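Local structure of SusD homolog (Bacteroides thetaiotaomicron, 3EHM) at residues Trp73-Asp85 against Lys466-Ala478. The protein probably binds mucin O-glycans as a SusD-like outer-membrane lipoprotein of a gut symbiont, contributing to their utilization. Sequence-based numbering, arbitrary orientation.
Sequences WGFNNEANWNFTD and KPMDEAAPGRIGA
The indole of Trp81 lies against the short helical turn 472-475, where Ala472 CB sits over one face in a CH-pi contact, 3.6 Å from the centroid of the five-membered ring and 13° off its normal. The six-membered ring continues across the same segment: Trp81 CZ3 reaches Pro473 CG at 3.8 Å, and Trp81 CE3 meets Ile476 CD1 at 3.6 Å. Ile476 divides its branches between two aromatic residues, since with chi1 at 65° CG1 carries CD1 to the indole while CG2 is left to approach Phe83 CE2.

Beside this apolar patch, Arg475 stretches out from CG to NE and brings its guanidinium alongside Phe75, whose CB lies over one face, 3.4 Å from Arg475 NH2. Arg475 NH1 makes a weak, bent hydrogen bond to Asn80 O (3.0 Å) and a much straighter one to Asp469 OD2 (2.8 Å, 165°), the latter a salt bridge entering on the syn side but tilted out of the carboxylate plane. Asp469 is itself steadied, as OD1 accepts from Ala471 N in a capping bond ahead of the helical turn. A water ties the backbones together, donating to Trp81 O and Arg475 O and accepting from Phe83 N.

Further out, Trp81 NE1 bonds to Thr313 OG1, and Tyr63 meets the indole edge-to-face. The contact thus joins the loop between strand 67-69 and helix 85-110, whose Met88 touches Phe83, to a largely irregular segment far off in sequence, built around helix 472-475 in this SusD-family fold.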
# COMPACT_ATOMS: atom_id res chain seq x y z
N TRP A 73 21.08 -8.00 3.01
CA TRP A 73 21.87 -7.06 2.22
C TRP A 73 22.99 -6.42 3.04
O TRP A 73 23.36 -5.26 2.81
CB TRP A 73 20.96 -5.98 1.63
CG TRP A 73 20.02 -6.51 0.58
CD1 TRP A 73 20.26 -6.64 -0.76
CD2 TRP A 73 18.70 -7.02 0.80
NE1 TRP A 73 19.18 -7.20 -1.38
CE2 TRP A 73 18.20 -7.45 -0.45
CE3 TRP A 73 17.89 -7.15 1.94
CZ2 TRP A 73 16.93 -8.01 -0.60
CZ3 TRP A 73 16.61 -7.72 1.78
CH2 TRP A 73 16.15 -8.13 0.52
N GLY A 74 23.53 -7.17 3.99
CA GLY A 74 24.59 -6.65 4.83
C GLY A 74 24.17 -5.42 5.60
O GLY A 74 25.01 -4.61 5.99
N PHE A 75 22.87 -5.28 5.83
CA PHE A 75 22.31 -4.14 6.56
C PHE A 75 22.64 -2.83 5.86
O PHE A 75 22.78 -1.79 6.50
CB PHE A 75 22.84 -4.11 8.00
CG PHE A 75 22.78 -5.43 8.70
CD1 PHE A 75 21.56 -6.09 8.87
CD2 PHE A 75 23.94 -6.04 9.17
CE1 PHE A 75 21.51 -7.34 9.50
CE2 PHE A 75 23.89 -7.28 9.80
CZ PHE A 75 22.67 -7.93 9.97
N ASN A 76 22.76 -2.88 4.54
CA ASN A 76 23.10 -1.70 3.75
C ASN A 76 21.94 -1.01 3.04
O ASN A 76 22.17 -0.06 2.29
CB ASN A 76 24.17 -2.07 2.73
CG ASN A 76 25.51 -2.38 3.37
OD1 ASN A 76 26.24 -3.26 2.92
ND2 ASN A 76 25.84 -1.64 4.43
N ASN A 77 20.70 -1.47 3.22
CA ASN A 77 19.58 -0.79 2.57
C ASN A 77 18.31 -0.71 3.41
O ASN A 77 18.30 -1.07 4.60
CB ASN A 77 19.28 -1.40 1.19
CG ASN A 77 18.72 -2.81 1.26
OD1 ASN A 77 18.16 -3.23 2.27
ND2 ASN A 77 18.84 -3.54 0.15
N GLU A 78 17.24 -0.23 2.79
CA GLU A 78 15.96 -0.04 3.48
C GLU A 78 15.32 -1.30 4.09
O GLU A 78 14.50 -1.19 5.01
CB GLU A 78 14.95 0.61 2.53
CG GLU A 78 14.49 -0.29 1.40
CD GLU A 78 15.35 -0.17 0.16
OE1 GLU A 78 16.56 0.12 0.28
OE2 GLU A 78 14.80 -0.38 -0.94
N ALA A 79 15.68 -2.48 3.60
CA ALA A 79 15.10 -3.71 4.14
C ALA A 79 15.36 -3.78 5.64
O ALA A 79 14.52 -4.26 6.41
CB ALA A 79 15.70 -4.93 3.45
N ASN A 80 16.52 -3.30 6.06
CA ASN A 80 16.86 -3.31 7.47
C ASN A 80 16.92 -1.91 8.05
O ASN A 80 17.67 -1.62 8.98
CB ASN A 80 18.16 -4.07 7.70
CG ASN A 80 17.97 -5.57 7.54
OD1 ASN A 80 17.93 -6.31 8.52
ND2 ASN A 80 17.84 -6.01 6.30
N TRP A 81 16.10 -1.04 7.46
CA TRP A 81 15.93 0.34 7.89
C TRP A 81 17.14 1.26 7.75
O TRP A 81 17.22 2.28 8.43
CB TRP A 81 15.45 0.35 9.35
CG TRP A 81 14.26 -0.55 9.63
CD1 TRP A 81 13.89 -1.68 8.94
CD2 TRP A 81 13.37 -0.45 10.74
NE1 TRP A 81 12.82 -2.29 9.57
CE2 TRP A 81 12.48 -1.55 10.68
CE3 TRP A 81 13.23 0.46 11.80
CZ2 TRP A 81 11.48 -1.77 11.62
CZ3 TRP A 81 12.23 0.24 12.74
CH2 TRP A 81 11.36 -0.86 12.64
N ASN A 82 18.08 0.90 6.87
CA ASN A 82 19.25 1.75 6.66
C ASN A 82 18.93 2.58 5.42
O ASN A 82 19.17 2.15 4.28
CB ASN A 82 20.49 0.89 6.43
CG ASN A 82 21.77 1.70 6.48
OD1 ASN A 82 22.88 1.15 6.46
ND2 ASN A 82 21.64 3.02 6.55
N PHE A 83 18.37 3.76 5.64
CA PHE A 83 17.96 4.63 4.54
C PHE A 83 19.11 5.44 3.94
O PHE A 83 19.23 6.64 4.16
CB PHE A 83 16.85 5.57 5.02
CG PHE A 83 15.63 4.85 5.56
CD1 PHE A 83 15.34 3.54 5.17
CD2 PHE A 83 14.75 5.49 6.42
CE1 PHE A 83 14.19 2.89 5.63
CE2 PHE A 83 13.60 4.85 6.89
CZ PHE A 83 13.32 3.55 6.49
N THR A 84 19.94 4.75 3.15
CA THR A 84 21.10 5.37 2.52
C THR A 84 20.73 6.38 1.44
O THR A 84 19.62 6.38 0.92
CB THR A 84 21.99 4.32 1.87
OG1 THR A 84 21.28 3.69 0.80
CG2 THR A 84 22.39 3.26 2.90
N ASP A 85 21.69 7.24 1.12
CA ASP A 85 21.49 8.27 0.11
C ASP A 85 21.05 7.66 -1.22
O ASP A 85 20.09 8.12 -1.83
CB ASP A 85 22.80 9.06 -0.08
CG ASP A 85 22.56 10.44 -0.66
OD1 ASP A 85 22.20 11.35 0.12
OD2 ASP A 85 22.71 10.61 -1.88
N LYS A 466 7.23 -8.39 15.49
CA LYS A 466 8.31 -7.43 15.68
C LYS A 466 9.48 -7.72 14.75
O LYS A 466 9.70 -8.86 14.36
CB LYS A 466 8.79 -7.46 17.13
CG LYS A 466 9.44 -8.78 17.51
CD LYS A 466 9.73 -8.88 18.99
CE LYS A 466 10.32 -10.25 19.32
NZ LYS A 466 9.90 -10.70 20.69
N PRO A 467 10.26 -6.69 14.40
CA PRO A 467 11.40 -6.92 13.51
C PRO A 467 12.42 -7.87 14.15
O PRO A 467 12.65 -7.83 15.36
CB PRO A 467 11.96 -5.52 13.29
CG PRO A 467 11.59 -4.79 14.56
CD PRO A 467 10.18 -5.27 14.79
N MSE A 468 13.02 -8.74 13.34
CA MSE A 468 13.99 -9.69 13.84
C MSE A 468 15.33 -9.01 14.12
O MSE A 468 16.02 -9.35 15.08
CB MSE A 468 14.18 -10.81 12.83
CG MSE A 468 15.13 -11.89 13.28
SE MSE A 468 15.31 -13.27 11.95
CE MSE A 468 14.11 -12.64 10.59
N ASP A 469 15.68 -8.05 13.27
CA ASP A 469 16.92 -7.29 13.42
C ASP A 469 16.70 -6.20 14.46
O ASP A 469 16.22 -5.12 14.15
CB ASP A 469 17.30 -6.66 12.07
CG ASP A 469 18.58 -5.86 12.14
OD1 ASP A 469 19.27 -5.89 13.19
OD2 ASP A 469 18.91 -5.20 11.13
N GLU A 470 17.05 -6.50 15.71
CA GLU A 470 16.86 -5.55 16.80
C GLU A 470 17.67 -4.26 16.68
O GLU A 470 17.46 -3.32 17.44
CB GLU A 470 17.14 -6.23 18.14
CG GLU A 470 16.15 -7.34 18.47
CD GLU A 470 16.23 -7.78 19.92
OE1 GLU A 470 17.31 -8.27 20.33
OE2 GLU A 470 15.22 -7.64 20.64
N ALA A 471 18.59 -4.22 15.73
CA ALA A 471 19.40 -3.02 15.54
C ALA A 471 18.75 -2.06 14.53
O ALA A 471 19.18 -0.92 14.39
CB ALA A 471 20.80 -3.40 15.07
N ALA A 472 17.72 -2.54 13.84
CA ALA A 472 17.03 -1.73 12.83
C ALA A 472 16.40 -0.43 13.36
O ALA A 472 16.60 0.64 12.78
CB ALA A 472 15.97 -2.57 12.11
N PRO A 473 15.63 -0.51 14.46
CA PRO A 473 15.01 0.71 14.99
C PRO A 473 16.03 1.81 15.29
O PRO A 473 15.76 2.99 15.07
CB PRO A 473 14.30 0.21 16.25
CG PRO A 473 13.89 -1.19 15.85
CD PRO A 473 15.17 -1.70 15.20
N GLY A 474 17.19 1.41 15.79
CA GLY A 474 18.22 2.38 16.11
C GLY A 474 18.71 3.14 14.89
O GLY A 474 19.14 4.29 15.01
N ARG A 475 18.64 2.51 13.72
CA ARG A 475 19.10 3.13 12.49
C ARG A 475 18.24 4.32 12.05
O ARG A 475 18.71 5.17 11.29
CB ARG A 475 19.15 2.10 11.35
CG ARG A 475 20.13 0.98 11.59
CD ARG A 475 20.40 0.16 10.33
NE ARG A 475 21.40 -0.88 10.60
CZ ARG A 475 21.11 -2.15 10.86
NH1 ARG A 475 19.86 -2.57 10.87
NH2 ARG A 475 22.09 -3.01 11.14
N ILE A 476 17.00 4.39 12.52
CA ILE A 476 16.14 5.51 12.14
C ILE A 476 15.87 6.46 13.29
O ILE A 476 15.10 7.41 13.15
CB ILE A 476 14.78 5.03 11.58
CG1 ILE A 476 13.99 4.31 12.68
CG2 ILE A 476 15.00 4.15 10.37
CD1 ILE A 476 12.57 3.96 12.28
N GLY A 477 16.50 6.19 14.43
CA GLY A 477 16.31 7.05 15.60
C GLY A 477 15.19 6.62 16.53
O GLY A 477 14.65 7.44 17.26
N ALA A 478 14.84 5.33 16.50
CA ALA A 478 13.78 4.81 17.36
C ALA A 478 14.31 3.63 18.17
O ALA A 478 15.46 3.22 17.99
CB ALA A 478 12.59 4.37 16.51
O HOH W 1 17.88 4.99 8.21